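Local coordinates for protein 4-amino-4-deoxy-L-arabinose transferase or related glycosyltransferases of PMT family (Cupriavidus metallidurans, PDB 5EZM) that probably transfers 4-amino-4-deoxy-L-arabinose from a polyprenyl-phosphate carrier to lipid A, as a zinc-binding, GT-C-fold glycosyltransferase of the membrane, at residues W75-F86 with W250-F261. Numbering follows the deposited sequence.
Sequences WVTIRYNALKYF and WFYLVSVRNPEF. With MPG ([(Z)-octadec-9-enyl] (2R)-2,3-bis(oxidanyl)propanoate), chain K; MPG ([(Z)-octadec-9-enyl] (2R)-2,3-bis(oxidanyl)propanoate), chain B; MPG ([(Z)-octadec-9-enyl] (2R)-2,3-bis(oxidanyl)propanoate), chain C.
Phe261 turns its ring edge onto a face of Phe86, a T-shaped pair with centroids 5.1 Å apart and planes at 77°. The pair joins two parts of the GT-C fold: the loop and beta hairpin of residues 75-86, and the C-terminal end of the membrane helix 236-257 with the turn that follows it. CD1 of Phe261 does the touching, 3.5 Å from Phe86 CG. Lys84 CB lies over the opposite face of Phe86, and Glu260 OE2 meets the ring at its edge. The lysine runs on, extended beyond CG, until NZ sits between two acceptors, OD1 of Asn258 at 2.8 Å and OE2 of Glu260 at 2.7 Å. The second is a salt bridge, made on the syn lone pair of the carboxylate. ND2 of Asn258 bonds back to Val254 O and, weakly, across to Thr77 OG1, which together probably hold the amide in its rotation. One turn back along the helix, Val76 of the loop puts CG1, anti to its backbone N (chi1 179°), on Leu253 CB and the backbone of Val254, while Arg257 NH1 packs beside its CB and CG2. The indole of Trp75, the residue before it, reaches away from helix 236-257, between lipid and helix 91-103: C6 of one MPG lipid stands over the centre of its ring, 3.5 Å from CD2, and a second lipid chain passes near CH2. Replacing this indole with an alanine would probably leave C6 of the first lipid without the ring face beneath it and take away the CH2 contact of the second. Phe86 leads straight to the zinc site, since the next residue, Glu87, binds the ion with His268 and His270. At the edge of the Trp250 indole, NE1 donates to Val76 O at 2.9 Å, in the carbonyl plane on a lone pair, with the oxygen tilted 23° out of the indole plane.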
# COMPACT_ATOMS: atom_id res chain seq x y z
N TRP A 75 7.84 1.75 20.95
CA TRP A 75 7.24 0.88 19.95
C TRP A 75 5.84 0.41 20.33
O TRP A 75 5.28 -0.44 19.64
CB TRP A 75 8.13 -0.34 19.70
CG TRP A 75 9.40 -0.04 18.95
CD1 TRP A 75 10.14 1.10 19.00
CD2 TRP A 75 10.08 -0.92 18.04
NE1 TRP A 75 11.24 0.99 18.18
CE2 TRP A 75 11.22 -0.24 17.58
CE3 TRP A 75 9.83 -2.21 17.57
CZ2 TRP A 75 12.11 -0.81 16.67
CZ3 TRP A 75 10.72 -2.78 16.68
CH2 TRP A 75 11.84 -2.08 16.23
N VAL A 76 5.27 0.94 21.41
CA VAL A 76 3.96 0.53 21.89
C VAL A 76 2.91 1.60 21.64
O VAL A 76 1.87 1.34 21.03
CB VAL A 76 4.03 0.16 23.39
CG1 VAL A 76 2.65 -0.25 23.90
CG2 VAL A 76 5.05 -0.94 23.62
N THR A 77 3.16 2.82 22.11
CA THR A 77 2.20 3.92 21.98
C THR A 77 2.48 4.64 20.66
O THR A 77 3.38 5.48 20.58
CB THR A 77 2.31 4.86 23.17
OG1 THR A 77 2.25 4.10 24.38
CG2 THR A 77 1.16 5.87 23.16
N ILE A 78 1.69 4.31 19.64
CA ILE A 78 1.85 4.94 18.33
C ILE A 78 1.47 6.41 18.42
O ILE A 78 0.46 6.78 19.04
CB ILE A 78 0.99 4.20 17.28
CG1 ILE A 78 1.40 2.74 17.19
CG2 ILE A 78 1.10 4.87 15.93
CD1 ILE A 78 0.48 1.91 16.32
N ARG A 79 2.28 7.26 17.80
CA ARG A 79 2.03 8.70 17.80
C ARG A 79 2.21 9.27 16.40
O ARG A 79 3.08 8.84 15.64
CB ARG A 79 2.95 9.42 18.78
CG ARG A 79 2.60 9.16 20.24
CD ARG A 79 3.34 10.09 21.18
NE ARG A 79 3.01 9.80 22.57
CZ ARG A 79 2.03 10.41 23.24
NH1 ARG A 79 1.30 11.35 22.65
NH2 ARG A 79 1.79 10.09 24.50
N TYR A 80 1.36 10.25 16.07
CA TYR A 80 1.41 10.95 14.79
C TYR A 80 1.42 12.44 15.11
O TYR A 80 0.43 12.98 15.63
CB TYR A 80 0.21 10.58 13.91
CG TYR A 80 0.28 11.10 12.49
CD1 TYR A 80 1.50 11.31 11.85
CD2 TYR A 80 -0.88 11.41 11.79
CE1 TYR A 80 1.56 11.79 10.55
CE2 TYR A 80 -0.83 11.89 10.49
CZ TYR A 80 0.39 12.08 9.87
OH TYR A 80 0.44 12.56 8.58
N ASN A 81 2.54 13.10 14.81
CA ASN A 81 2.77 14.49 15.18
C ASN A 81 2.62 14.67 16.69
O ASN A 81 1.89 15.55 17.17
CB ASN A 81 1.85 15.43 14.40
CG ASN A 81 2.11 15.37 12.90
OD1 ASN A 81 3.01 16.04 12.40
ND2 ASN A 81 1.34 14.55 12.19
N ALA A 82 3.30 13.81 17.44
CA ALA A 82 3.39 13.86 18.89
C ALA A 82 2.06 13.49 19.55
O ALA A 82 1.97 13.48 20.78
CB ALA A 82 3.86 15.24 19.37
N LEU A 83 1.05 13.18 18.76
CA LEU A 83 -0.28 12.87 19.27
C LEU A 83 -0.61 11.40 19.08
O LEU A 83 -0.23 10.78 18.08
CB LEU A 83 -1.35 13.72 18.59
CG LEU A 83 -1.20 15.23 18.74
CD1 LEU A 83 -2.27 15.92 17.92
CD2 LEU A 83 -1.30 15.63 20.21
N LYS A 84 -1.32 10.84 20.06
CA LYS A 84 -1.70 9.43 20.02
C LYS A 84 -2.50 9.13 18.76
O LYS A 84 -3.44 9.85 18.41
CB LYS A 84 -2.52 9.06 21.25
CG LYS A 84 -1.75 9.12 22.56
CD LYS A 84 -2.63 8.69 23.72
CE LYS A 84 -1.85 8.64 25.02
NZ LYS A 84 -2.64 8.03 26.12
N TYR A 85 -2.10 8.07 18.06
CA TYR A 85 -2.75 7.63 16.83
C TYR A 85 -3.11 6.16 17.03
O TYR A 85 -2.25 5.28 16.92
CB TYR A 85 -1.84 7.83 15.62
CG TYR A 85 -2.51 7.59 14.29
CD1 TYR A 85 -3.45 8.48 13.79
CD2 TYR A 85 -2.20 6.47 13.53
CE1 TYR A 85 -4.06 8.27 12.56
CE2 TYR A 85 -2.80 6.25 12.30
CZ TYR A 85 -3.73 7.15 11.82
OH TYR A 85 -4.34 6.94 10.61
N PHE A 86 -4.38 5.89 17.35
CA PHE A 86 -4.85 4.55 17.64
C PHE A 86 -5.77 4.01 16.54
O PHE A 86 -6.64 3.18 16.80
CB PHE A 86 -5.57 4.51 18.98
CG PHE A 86 -4.68 4.79 20.16
CD1 PHE A 86 -3.31 4.59 20.07
CD2 PHE A 86 -5.21 5.24 21.36
CE1 PHE A 86 -2.48 4.84 21.15
CE2 PHE A 86 -4.39 5.49 22.45
CZ PHE A 86 -3.02 5.30 22.35
N TRP A 250 1.33 -6.79 22.48
CA TRP A 250 1.22 -5.36 22.18
C TRP A 250 -0.13 -4.81 22.59
O TRP A 250 -0.21 -3.68 23.10
CB TRP A 250 1.46 -5.09 20.69
CG TRP A 250 1.23 -3.65 20.34
CD1 TRP A 250 2.09 -2.60 20.53
CD2 TRP A 250 0.04 -3.09 19.76
NE1 TRP A 250 1.52 -1.43 20.09
CE2 TRP A 250 0.26 -1.70 19.61
CE3 TRP A 250 -1.18 -3.62 19.34
CZ2 TRP A 250 -0.69 -0.85 19.07
CZ3 TRP A 250 -2.12 -2.77 18.79
CH2 TRP A 250 -1.87 -1.40 18.66
N PHE A 251 -1.20 -5.57 22.38
CA PHE A 251 -2.53 -5.08 22.75
C PHE A 251 -2.65 -4.89 24.25
O PHE A 251 -3.20 -3.89 24.72
CB PHE A 251 -3.60 -6.02 22.22
CG PHE A 251 -3.87 -5.86 20.74
CD1 PHE A 251 -4.89 -5.04 20.29
CD2 PHE A 251 -3.08 -6.52 19.81
CE1 PHE A 251 -5.12 -4.88 18.94
CE2 PHE A 251 -3.32 -6.36 18.45
CZ PHE A 251 -4.34 -5.54 18.02
N TYR A 252 -2.10 -5.83 25.03
CA TYR A 252 -2.09 -5.67 26.48
C TYR A 252 -1.26 -4.47 26.88
O TYR A 252 -1.67 -3.68 27.74
CB TYR A 252 -1.56 -6.94 27.15
CG TYR A 252 -1.44 -6.82 28.65
CD1 TYR A 252 -2.54 -7.02 29.47
CD2 TYR A 252 -0.23 -6.50 29.24
CE1 TYR A 252 -2.44 -6.90 30.84
CE2 TYR A 252 -0.11 -6.38 30.62
CZ TYR A 252 -1.22 -6.59 31.41
OH TYR A 252 -1.12 -6.48 32.78
N LEU A 253 -0.08 -4.30 26.28
CA LEU A 253 0.80 -3.20 26.68
C LEU A 253 0.14 -1.85 26.39
O LEU A 253 0.08 -0.98 27.26
CB LEU A 253 2.14 -3.32 25.96
CG LEU A 253 3.05 -4.44 26.47
CD1 LEU A 253 4.27 -4.59 25.57
CD2 LEU A 253 3.48 -4.16 27.90
N VAL A 254 -0.37 -1.67 25.17
CA VAL A 254 -0.95 -0.39 24.81
C VAL A 254 -2.27 -0.16 25.55
O VAL A 254 -2.63 0.99 25.83
CB VAL A 254 -1.13 -0.29 23.28
CG1 VAL A 254 -2.33 -1.09 22.81
CG2 VAL A 254 -1.22 1.16 22.84
N SER A 255 -2.98 -1.23 25.90
CA SER A 255 -4.23 -1.07 26.65
C SER A 255 -3.95 -0.70 28.10
O SER A 255 -4.70 0.08 28.70
CB SER A 255 -5.06 -2.35 26.58
OG SER A 255 -5.48 -2.62 25.25
N VAL A 256 -2.90 -1.27 28.69
CA VAL A 256 -2.53 -0.94 30.07
C VAL A 256 -1.99 0.47 30.15
O VAL A 256 -2.44 1.28 30.97
CB VAL A 256 -1.52 -1.97 30.61
CG1 VAL A 256 -0.81 -1.41 31.84
CG2 VAL A 256 -2.21 -3.28 30.93
N ARG A 257 -1.01 0.80 29.30
CA ARG A 257 -0.44 2.14 29.32
C ARG A 257 -1.46 3.20 28.94
O ARG A 257 -1.42 4.32 29.45
CB ARG A 257 0.77 2.21 28.39
CG ARG A 257 1.92 1.30 28.80
CD ARG A 257 3.12 1.50 27.90
NE ARG A 257 4.20 0.57 28.19
CZ ARG A 257 5.32 0.47 27.48
NH1 ARG A 257 5.50 1.26 26.43
NH2 ARG A 257 6.26 -0.41 27.81
N ASN A 258 -2.40 2.86 28.04
CA ASN A 258 -3.43 3.79 27.58
C ASN A 258 -4.79 3.12 27.74
O ASN A 258 -5.24 2.40 26.84
CB ASN A 258 -3.19 4.21 26.14
CG ASN A 258 -1.73 4.52 25.87
OD1 ASN A 258 -1.23 5.57 26.28
ND2 ASN A 258 -1.05 3.61 25.18
N PRO A 259 -5.46 3.33 28.87
CA PRO A 259 -6.76 2.67 29.09
C PRO A 259 -7.80 2.97 28.02
O PRO A 259 -8.71 2.16 27.81
CB PRO A 259 -7.19 3.20 30.46
CG PRO A 259 -5.91 3.55 31.14
CD PRO A 259 -5.00 4.07 30.06
N GLU A 260 -7.70 4.11 27.34
CA GLU A 260 -8.68 4.48 26.33
C GLU A 260 -8.46 3.77 25.00
O GLU A 260 -9.27 3.96 24.09
CB GLU A 260 -8.66 6.00 26.12
CG GLU A 260 -7.44 6.53 25.37
CD GLU A 260 -6.18 6.59 26.22
OE1 GLU A 260 -6.24 6.21 27.41
OE2 GLU A 260 -5.13 7.01 25.69
N PHE A 261 -7.41 2.95 24.88
CA PHE A 261 -7.11 2.35 23.58
C PHE A 261 -8.16 1.34 23.14
O PHE A 261 -8.67 1.47 22.01
CB PHE A 261 -5.71 1.73 23.59
CG PHE A 261 -5.41 0.90 22.37
CD1 PHE A 261 -4.82 1.48 21.25
CD2 PHE A 261 -5.73 -0.45 22.32
CE1 PHE A 261 -4.55 0.71 20.12
CE2 PHE A 261 -5.47 -1.21 21.20
CZ PHE A 261 -4.87 -0.63 20.10
C2 MPG K . -6.84 -9.70 19.90
C3 MPG K . -6.21 -9.51 21.27
C4 MPG K . -6.82 -8.33 22.02
C5 MPG K . -6.24 -8.12 23.43
C6 MPG K . -7.09 -7.12 24.23
C7 MPG K . -6.31 -6.46 25.39
C8 MPG K . -7.12 -5.34 26.07
C1 MPG K . -6.40 -10.99 19.20
C2 MPG B . 15.23 1.25 22.34
C3 MPG B . 14.88 0.23 21.27
C4 MPG B . 13.47 -0.31 21.42
C5 MPG B . 13.30 -1.70 20.77
C6 MPG B . 11.84 -2.17 20.77
C1 MPG B . 16.73 1.51 22.44
C2 MPG C . 15.16 -4.38 15.73
C3 MPG C . 15.18 -3.27 16.78
C4 MPG C . 15.54 -1.93 16.17
C5 MPG C . 16.10 -0.93 17.20
C6 MPG C . 15.96 0.53 16.73
C7 MPG C . 16.47 1.53 17.78
C8 MPG C . 15.65 2.84 17.80
C9 MPG C . 16.12 3.82 18.90
C1 MPG C . 14.64 -5.71 16.29